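Viral CASP8 and FADD-like apoptosis regulator (PDB 2BBR) blocks death-receptor-induced apoptosis of the infected host cell by interfering with caspase-8 recruitment and activation at the death-inducing signaling complex. Local coordinates at residues R95-L107 and F136-S150. Residues are numbered along the deposited sequence; the frame is centred on the assembly and turned at random.
Sequences RYRKLMVCVGEEL and FVELVLALENVGLVS. With AZI (azide ion), chain B.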
ATOM      1  N   ARG A  95      -5.142  -1.483  -6.306  1.00  9.68           N
ATOM      2  CA  ARG A  95      -5.564  -0.134  -5.982  1.00 10.08           C
ATOM      3  C   ARG A  95      -5.813  -0.039  -4.475  1.00  8.69           C
ATOM      4  O   ARG A  95      -5.517   0.980  -3.854  1.00  9.74           O
ATOM      5  CB  ARG A  95      -6.828   0.220  -6.769  1.00 11.63           C
ATOM      6  CG  ARG A  95      -7.506   1.514  -6.354  1.00 11.83           C
ATOM      7  CD  ARG A  95      -6.588   2.721  -6.382  1.00 15.83           C
ATOM      8  NE  ARG A  95      -7.365   3.928  -6.116  1.00 16.46           N
ATOM      9  CZ  ARG A  95      -6.848   5.097  -5.758  1.00 17.00           C
ATOM     10  NH1 ARG A  95      -5.538   5.232  -5.618  1.00 17.42           N
ATOM     11  NH2 ARG A  95      -7.652   6.128  -5.531  1.00 19.27           N
ATOM     12  N   TYR A  96      -6.341  -1.109  -3.886  1.00  9.50           N
ATOM     13  CA  TYR A  96      -6.601  -1.127  -2.450  1.00  9.35           C
ATOM     14  C   TYR A  96      -5.339  -0.818  -1.644  1.00  9.41           C
ATOM     15  O   TYR A  96      -5.328   0.092  -0.816  1.00  9.54           O
ATOM     16  CB  TYR A  96      -7.155  -2.491  -2.019  1.00  9.76           C
ATOM     17  CG  TYR A  96      -7.205  -2.690  -0.520  1.00 10.01           C
ATOM     18  CD1 TYR A  96      -8.015  -1.891   0.287  1.00 11.50           C
ATOM     19  CD2 TYR A  96      -6.424  -3.665   0.093  1.00  9.91           C
ATOM     20  CE1 TYR A  96      -8.044  -2.056   1.666  1.00 11.85           C
ATOM     21  CE2 TYR A  96      -6.443  -3.837   1.474  1.00 11.43           C
ATOM     22  CZ  TYR A  96      -7.256  -3.029   2.254  1.00 12.17           C
ATOM     23  OH  TYR A  96      -7.282  -3.193   3.619  1.00 13.41           O
ATOM     24  N   ARG A  97      -4.272  -1.570  -1.888  1.00  8.95           N
ATOM     25  CA  ARG A  97      -3.035  -1.370  -1.141  1.00  9.81           C
ATOM     26  C   ARG A  97      -2.383  -0.023  -1.432  1.00  8.33           C
ATOM     27  O   ARG A  97      -1.905   0.655  -0.522  1.00  9.32           O
ATOM     28  CB  ARG A  97      -2.042  -2.497  -1.447  1.00 11.69           C
ATOM     29  CG  ARG A  97      -2.522  -3.902  -1.110  1.00 15.59           C
ATOM     30  CD  ARG A  97      -2.249  -4.272   0.332  1.00 16.59           C
ATOM     31  NE  ARG A  97      -2.877  -5.543   0.682  1.00 14.15           N
ATOM     32  CZ  ARG A  97      -3.348  -5.817   1.890  1.00 12.07           C
ATOM     33  NH1 ARG A  97      -3.243  -4.909   2.851  1.00 11.89           N
ATOM     34  NH2 ARG A  97      -3.960  -6.971   2.121  1.00 11.42           N
ATOM     35  N   LYS A  98      -2.343   0.360  -2.701  1.00  8.73           N
ATOM     36  CA  LYS A  98      -1.732   1.634  -3.059  1.00  8.55           C
ATOM     37  C   LYS A  98      -2.500   2.801  -2.443  1.00  8.78           C
ATOM     38  O   LYS A  98      -1.898   3.752  -1.935  1.00  9.45           O
ATOM     39  CB  LYS A  98      -1.656   1.769  -4.581  1.00  9.48           C
ATOM     40  CG  LYS A  98      -0.647   0.813  -5.215  1.00  8.86           C
ATOM     41  CD  LYS A  98      -0.581   0.958  -6.727  1.00  9.91           C
ATOM     42  CE  LYS A  98      -1.788   0.336  -7.409  1.00 10.28           C
ATOM     43  NZ  LYS A  98      -1.824   0.678  -8.858  1.00 12.24           N
ATOM     44  N   LEU A  99      -3.827   2.726  -2.472  1.00  8.99           N
ATOM     45  CA  LEU A  99      -4.654   3.780  -1.897  1.00  9.14           C
ATOM     46  C   LEU A  99      -4.420   3.915  -0.399  1.00  7.95           C
ATOM     47  O   LEU A  99      -4.312   5.024   0.120  1.00 10.12           O
ATOM     48  CB  LEU A  99      -6.136   3.501  -2.155  1.00 10.99           C
ATOM     49  CG  LEU A  99      -7.137   4.473  -1.518  1.00 11.39           C
ATOM     50  CD1 LEU A  99      -6.845   5.902  -1.954  1.00 13.92           C
ATOM     51  CD2 LEU A  99      -8.548   4.081  -1.921  1.00 12.82           C
ATOM     52  N   MET A 100      -4.347   2.788   0.300  1.00  8.29           N
ATOM     53  CA  MET A 100      -4.125   2.839   1.739  1.00  8.64           C
ATOM     54  C   MET A 100      -2.792   3.510   2.070  1.00  9.06           C
ATOM     55  O   MET A 100      -2.699   4.286   3.023  1.00  9.80           O
ATOM     56  CB  MET A 100      -4.185   1.438   2.347  1.00  9.62           C
ATOM     57  CG  MET A 100      -5.576   0.809   2.313  1.00 11.52           C
ATOM     58  SD  MET A 100      -6.868   1.803   3.118  1.00 13.57           S
ATOM     59  CE  MET A 100      -7.782   2.342   1.689  1.00 16.55           C
ATOM     60  N   VAL A 101      -1.751   3.214   1.298  1.00  8.83           N
ATOM     61  CA  VAL A 101      -0.460   3.844   1.552  1.00 10.00           C
ATOM     62  C   VAL A 101      -0.579   5.352   1.358  1.00 10.02           C
ATOM     63  O   VAL A 101      -0.119   6.135   2.194  1.00 10.30           O
ATOM     64  CB  VAL A 101       0.638   3.311   0.606  1.00  9.87           C
ATOM     65  CG1 VAL A 101       1.888   4.177   0.721  1.00 11.20           C
ATOM     66  CG2 VAL A 101       0.969   1.863   0.958  1.00 11.03           C
ATOM     67  N   CYS A 102      -1.203   5.761   0.261  1.00  9.72           N
ATOM     68  CA  CYS A 102      -1.340   7.180  -0.022  1.00 11.00           C
ATOM     69  C   CYS A 102      -2.169   7.926   1.015  1.00 11.04           C
ATOM     70  O   CYS A 102      -1.816   9.041   1.400  1.00 11.42           O
ATOM     71  CB  CYS A 102      -1.911   7.373  -1.422  1.00 12.16           C
ATOM     72  SG  CYS A 102      -0.730   6.868  -2.700  1.00 19.80           S
ATOM     73  N   VAL A 103      -3.261   7.324   1.470  1.00 10.60           N
ATOM     74  CA  VAL A 103      -4.091   7.958   2.484  1.00 10.81           C
ATOM     75  C   VAL A 103      -3.279   8.108   3.768  1.00 11.30           C
ATOM     76  O   VAL A 103      -3.342   9.145   4.436  1.00 11.95           O
ATOM     77  CB  VAL A 103      -5.365   7.126   2.748  1.00 12.05           C
ATOM     78  CG1 VAL A 103      -6.082   7.625   3.995  1.00 13.26           C
ATOM     79  CG2 VAL A 103      -6.286   7.221   1.548  1.00 15.06           C
ATOM     80  N   GLY A 104      -2.498   7.086   4.101  1.00 10.73           N
ATOM     81  CA  GLY A 104      -1.687   7.154   5.301  1.00 11.47           C
ATOM     82  C   GLY A 104      -0.711   8.317   5.273  1.00 12.05           C
ATOM     83  O   GLY A 104      -0.406   8.901   6.312  1.00 14.71           O
ATOM     84  N   GLU A 105      -0.213   8.656   4.089  1.00 12.61           N
ATOM     85  CA  GLU A 105       0.735   9.757   3.963  1.00 13.48           C
ATOM     86  C   GLU A 105       0.062  11.129   4.004  1.00 14.16           C
ATOM     87  O   GLU A 105       0.744  12.155   4.063  1.00 17.19           O
ATOM     88  CB  GLU A 105       1.549   9.611   2.674  1.00 15.33           C
ATOM     89  CG  GLU A 105       2.424   8.365   2.637  1.00 16.75           C
ATOM     90  CD  GLU A 105       3.354   8.268   3.832  1.00 18.56           C
ATOM     91  OE1 GLU A 105       3.190   7.333   4.643  1.00 16.76           O
ATOM     92  OE2 GLU A 105       4.249   9.132   3.961  1.00 22.66           O
ATOM     93  N   GLU A 106      -1.269  11.154   3.973  1.00 13.62           N
ATOM     94  CA  GLU A 106      -2.023  12.409   4.022  1.00 14.67           C
ATOM     95  C   GLU A 106      -2.525  12.693   5.432  1.00 15.09           C
ATOM     96  O   GLU A 106      -3.233  13.675   5.671  1.00 16.35           O
ATOM     97  CB  GLU A 106      -3.220  12.352   3.071  1.00 16.53           C
ATOM     98  CG  GLU A 106      -2.846  12.261   1.604  1.00 19.97           C
ATOM     99  CD  GLU A 106      -2.113  13.494   1.105  1.00 23.54           C
ATOM    100  OE1 GLU A 106      -1.615  13.461  -0.040  1.00 26.27           O
ATOM    101  OE2 GLU A 106      -2.037  14.496   1.850  1.00 24.55           O
ATOM    102  N   LEU A 107      -2.167  11.818   6.360  1.00 13.41           N
ATOM    103  CA  LEU A 107      -2.575  11.967   7.750  1.00 13.76           C
ATOM    104  C   LEU A 107      -1.390  12.389   8.608  1.00 14.82           C
ATOM    105  O   LEU A 107      -0.263  11.952   8.375  1.00 16.64           O
ATOM    106  CB  LEU A 107      -3.122  10.640   8.279  1.00 12.72           C
ATOM    107  CG  LEU A 107      -4.394  10.096   7.625  1.00 13.44           C
ATOM    108  CD1 LEU A 107      -4.538   8.614   7.940  1.00 15.36           C
ATOM    109  CD2 LEU A 107      -5.601  10.873   8.112  1.00 13.14           C
ATOM    110  N   PHE A 136      -0.144   4.061   9.847  1.00 10.66           N
ATOM    111  CA  PHE A 136      -1.462   3.869   9.252  1.00 10.61           C
ATOM    112  C   PHE A 136      -1.562   2.495   8.580  1.00 10.42           C
ATOM    113  O   PHE A 136      -2.580   1.812   8.716  1.00 10.46           O
ATOM    114  CB  PHE A 136      -1.772   4.958   8.222  1.00 11.21           C
ATOM    115  CG  PHE A 136      -3.146   4.840   7.613  1.00  9.56           C
ATOM    116  CD1 PHE A 136      -4.282   5.124   8.361  1.00 11.91           C
ATOM    117  CD2 PHE A 136      -3.305   4.417   6.297  1.00 10.46           C
ATOM    118  CE1 PHE A 136      -5.554   4.989   7.807  1.00 11.50           C
ATOM    119  CE2 PHE A 136      -4.570   4.281   5.736  1.00 10.28           C
ATOM    120  CZ  PHE A 136      -5.698   4.565   6.489  1.00 10.88           C
ATOM    121  N   VAL A 137      -0.520   2.076   7.864  1.00 10.17           N
ATOM    122  CA  VAL A 137      -0.588   0.772   7.208  1.00  9.89           C
ATOM    123  C   VAL A 137      -0.714  -0.342   8.232  1.00  9.87           C
ATOM    124  O   VAL A 137      -1.317  -1.379   7.960  1.00 10.23           O
ATOM    125  CB  VAL A 137       0.640   0.491   6.297  1.00 11.42           C
ATOM    126  CG1 VAL A 137       0.600   1.405   5.086  1.00 14.42           C
ATOM    127  CG2 VAL A 137       1.934   0.671   7.074  1.00 12.59           C
ATOM    128  N   GLU A 138      -0.152  -0.136   9.417  1.00 11.03           N
ATOM    129  CA  GLU A 138      -0.253  -1.145  10.458  1.00 10.53           C
ATOM    130  C   GLU A 138      -1.676  -1.144  11.027  1.00 10.34           C
ATOM    131  O   GLU A 138      -2.206  -2.195  11.384  1.00 10.50           O
ATOM    132  CB  GLU A 138       0.822  -0.896  11.522  1.00 12.54           C
ATOM    133  CG  GLU A 138       2.210  -1.277  10.992  1.00 16.50           C
ATOM    134  CD  GLU A 138       3.375  -0.686  11.772  1.00 18.11           C
ATOM    135  OE1 GLU A 138       4.526  -1.094  11.504  1.00 24.40           O
ATOM    136  OE2 GLU A 138       3.157   0.186  12.632  1.00 17.99           O
ATOM    137  N   LEU A 139      -2.306   0.026  11.082  1.00  9.91           N
ATOM    138  CA  LEU A 139      -3.689   0.126  11.540  1.00  9.87           C
ATOM    139  C   LEU A 139      -4.576  -0.615  10.529  1.00  9.10           C
ATOM    140  O   LEU A 139      -5.478  -1.365  10.912  1.00  9.80           O
ATOM    141  CB  LEU A 139      -4.121   1.593  11.627  1.00 11.57           C
ATOM    142  CG  LEU A 139      -5.615   1.863  11.836  1.00 11.62           C
ATOM    143  CD1 LEU A 139      -6.093   1.206  13.122  1.00 13.67           C
ATOM    144  CD2 LEU A 139      -5.864   3.366  11.874  1.00 13.93           C
ATOM    145  N   VAL A 140      -4.318  -0.414   9.239  1.00  8.74           N
ATOM    146  CA  VAL A 140      -5.101  -1.090   8.208  1.00  8.34           C
ATOM    147  C   VAL A 140      -4.976  -2.608   8.347  1.00  8.91           C
ATOM    148  O   VAL A 140      -5.978  -3.322   8.320  1.00  8.87           O
ATOM    149  CB  VAL A 140      -4.664  -0.652   6.789  1.00  9.17           C
ATOM    150  CG1 VAL A 140      -5.405  -1.472   5.732  1.00  9.91           C
ATOM    151  CG2 VAL A 140      -4.943   0.832   6.601  1.00  9.76           C
ATOM    152  N   LEU A 141      -3.756  -3.105   8.514  1.00  9.00           N
ATOM    153  CA  LEU A 141      -3.579  -4.544   8.660  1.00  9.62           C
ATOM    154  C   LEU A 141      -4.287  -5.064   9.907  1.00  9.11           C
ATOM    155  O   LEU A 141      -4.870  -6.149   9.882  1.00  9.84           O
ATOM    156  CB  LEU A 141      -2.089  -4.903   8.701  1.00 10.26           C
ATOM    157  CG  LEU A 141      -1.333  -4.706   7.381  1.00 10.99           C
ATOM    158  CD1 LEU A 141       0.128  -5.081   7.579  1.00 12.95           C
ATOM    159  CD2 LEU A 141      -1.950  -5.559   6.282  1.00 12.11           C
ATOM    160  N   ALA A 142      -4.238  -4.302  10.995  1.00  9.96           N
ATOM    161  CA  ALA A 142      -4.904  -4.719  12.225  1.00 10.14           C
ATOM    162  C   ALA A 142      -6.410  -4.849  11.990  1.00  9.39           C
ATOM    163  O   ALA A 142      -7.041  -5.803  12.453  1.00  9.80           O
ATOM    164  CB  ALA A 142      -4.622  -3.724  13.341  1.00 11.78           C
ATOM    165  N   LEU A 143      -6.987  -3.889  11.275  1.00  9.28           N
ATOM    166  CA  LEU A 143      -8.413  -3.933  10.969  1.00  9.70           C
ATOM    167  C   LEU A 143      -8.718  -5.115  10.050  1.00  9.17           C
ATOM    168  O   LEU A 143      -9.734  -5.789  10.215  1.00 10.24           O
ATOM    169  CB  LEU A 143      -8.856  -2.626  10.303  1.00  9.90           C
ATOM    170  CG  LEU A 143      -8.862  -1.382  11.199  1.00 10.91           C
ATOM    171  CD1 LEU A 143      -8.959  -0.133  10.339  1.00 12.13           C
ATOM    172  CD2 LEU A 143     -10.011  -1.449  12.192  1.00 12.63           C
ATOM    173  N   GLU A 144      -7.837  -5.366   9.086  1.00  8.71           N
ATOM    174  CA  GLU A 144      -8.016  -6.486   8.165  1.00  9.47           C
ATOM    175  C   GLU A 144      -7.982  -7.808   8.916  1.00  9.89           C
ATOM    176  O   GLU A 144      -8.770  -8.713   8.648  1.00 10.04           O
ATOM    177  CB  GLU A 144      -6.878  -6.540   7.144  1.00 10.66           C
ATOM    178  CG  GLU A 144      -6.995  -5.644   5.938  1.00 12.47           C
ATOM    179  CD  GLU A 144      -5.845  -5.870   4.970  1.00 11.55           C
ATOM    180  OE1 GLU A 144      -5.481  -7.047   4.741  1.00 14.16           O
ATOM    181  OE2 GLU A 144      -5.315  -4.876   4.441  1.00 13.07           O
ATOM    182  N   ASN A 145      -7.049  -7.916   9.853  1.00  9.83           N
ATOM    183  CA  ASN A 145      -6.869  -9.154  10.588  1.00 10.32           C
ATOM    184  C   ASN A 145      -8.033  -9.597  11.457  1.00 10.49           C
ATOM    185  O   ASN A 145      -8.124 -10.780  11.796  1.00 11.74           O
ATOM    186  CB  ASN A 145      -5.560  -9.101  11.385  1.00 10.55           C
ATOM    187  CG  ASN A 145      -4.339  -9.099  10.480  1.00 10.34           C
ATOM    188  OD1 ASN A 145      -4.423  -9.497   9.318  1.00 11.43           O
ATOM    189  ND2 ASN A 145      -3.197  -8.666  11.010  1.00 12.24           N
ATOM    190  N   VAL A 146      -8.920  -8.671  11.809  1.00 11.04           N
ATOM    191  CA  VAL A 146     -10.097  -9.029  12.597  1.00 12.18           C
ATOM    192  C   VAL A 146     -11.355  -8.966  11.727  1.00 12.72           C
ATOM    193  O   VAL A 146     -12.472  -9.116  12.223  1.00 14.98           O
ATOM    194  CB  VAL A 146     -10.280  -8.118  13.839  1.00 14.12           C
ATOM    195  CG1 VAL A 146      -9.083  -8.261  14.766  1.00 14.55           C
ATOM    196  CG2 VAL A 146     -10.470  -6.675  13.417  1.00 14.19           C
ATOM    197  N   GLY A 147     -11.165  -8.743  10.429  1.00 11.76           N
ATOM    198  CA  GLY A 147     -12.286  -8.708   9.505  1.00 12.88           C
ATOM    199  C   GLY A 147     -13.085  -7.426   9.383  1.00 11.95           C
ATOM    200  O   GLY A 147     -14.175  -7.443   8.808  1.00 13.68           O
ATOM    201  N   LEU A 148     -12.570  -6.316   9.902  1.00 11.33           N
ATOM    202  CA  LEU A 148     -13.299  -5.053   9.806  1.00 11.85           C
ATOM    203  C   LEU A 148     -13.184  -4.394   8.434  1.00 11.62           C
ATOM    204  O   LEU A 148     -14.078  -3.644   8.026  1.00 12.58           O
ATOM    205  CB  LEU A 148     -12.851  -4.088  10.905  1.00 11.98           C
ATOM    206  CG  LEU A 148     -13.491  -4.391  12.266  1.00 12.83           C
ATOM    207  CD1 LEU A 148     -12.826  -3.572  13.355  1.00 15.10           C
ATOM    208  CD2 LEU A 148     -14.984  -4.092  12.210  1.00 15.76           C
ATOM    209  N   VAL A 149     -12.085  -4.657   7.733  1.00 11.39           N
ATOM    210  CA  VAL A 149     -11.888  -4.132   6.386  1.00 11.00           C
ATOM    211  C   VAL A 149     -11.232  -5.210   5.534  1.00 10.91           C
ATOM    212  O   VAL A 149     -10.639  -6.157   6.053  1.00 11.43           O
ATOM    213  CB  VAL A 149     -10.984  -2.868   6.345  1.00 13.21           C
ATOM    214  CG1 VAL A 149     -11.566  -1.773   7.216  1.00 13.31           C
ATOM    215  CG2 VAL A 149      -9.580  -3.212   6.775  1.00 16.11           C
ATOM    216  N   SER A 150     -11.358  -5.060   4.224  1.00 10.90           N
ATOM    217  CA  SER A 150     -10.773  -5.992   3.272  1.00 11.37           C
ATOM    218  C   SER A 150     -10.680  -5.239   1.956  1.00 11.60           C
ATOM    219  O   SER A 150     -11.172  -4.118   1.847  1.00 11.42           O
ATOM    220  CB  SER A 150     -11.673  -7.209   3.096  1.00 12.79           C
ATOM    221  OG  SER A 150     -12.836  -6.840   2.378  1.00 15.31           O
TER
HETATM  222  N1  AZI B 201      -2.119   3.866  -9.081  1.00 11.17           N
HETATM  223  N2  AZI B 201      -2.611   3.684  -8.032  1.00 12.24           N
HETATM  224  N3  AZI B 201      -3.139   3.561  -7.001  1.00 19.41           N
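E144 receives both Y96 and R97, which reach it from the opposite helix. The Y96 hydroxyl OH donates to E144 OE2 at 2.7 Å, arriving from above the carboxylate plane, while the carboxylate oxygen sits at the edge of the phenol ring. R97 forms a salt bridge with E144 that uses both oxygens: NH2 gives E144 OE1 a fairly straight bond of 3.0 Å on its syn side. R97 NH1 lies 2.6 Å from E144 OE2 in a bent, weak bond. The guanidinium and carboxylate planes are 41° apart, so the pairing is twisted. R97 bends at chi2 (-86°), which lays its guanidinium along Y96, with Y96 CE2 3.6 Å above the centre of the guanidinium plane. The backbone carbonyl carbon of S150 lies over one face of the Y96 ring, toward its rim, and V140 CG1 packs against the hydroxyl.

Farther along, where helices 95-104 and 136-145 draw together, F136 lies against the bare backbone of G104, its CD2 3.3 Å from G104 CA. CG of F136 is anti to the backbone N (chi1 -178°), carrying the ring onto G104. M100 O lies at the ring edge, L107 CD1 approaches obliquely at 3.5 Å from F136 CD1, and V103 CG1 touches CZ. M100 SD makes an oblique Met-aromatic contact with F136 and meets V140 CG2.

The contact joins two helices of the second death effector domain. R97 also pairs with D34 and makes a cation-pi contact with F30, tying this charged end to the first domain. Two donors on E144 OE2, one of them weak, and one on OE1 should favour the ionised carboxylate and restrict its rotation, although R97 divides its charge with D34; the F136 end is held by the ring lying on G104's backbone and against L107, V103 and M100.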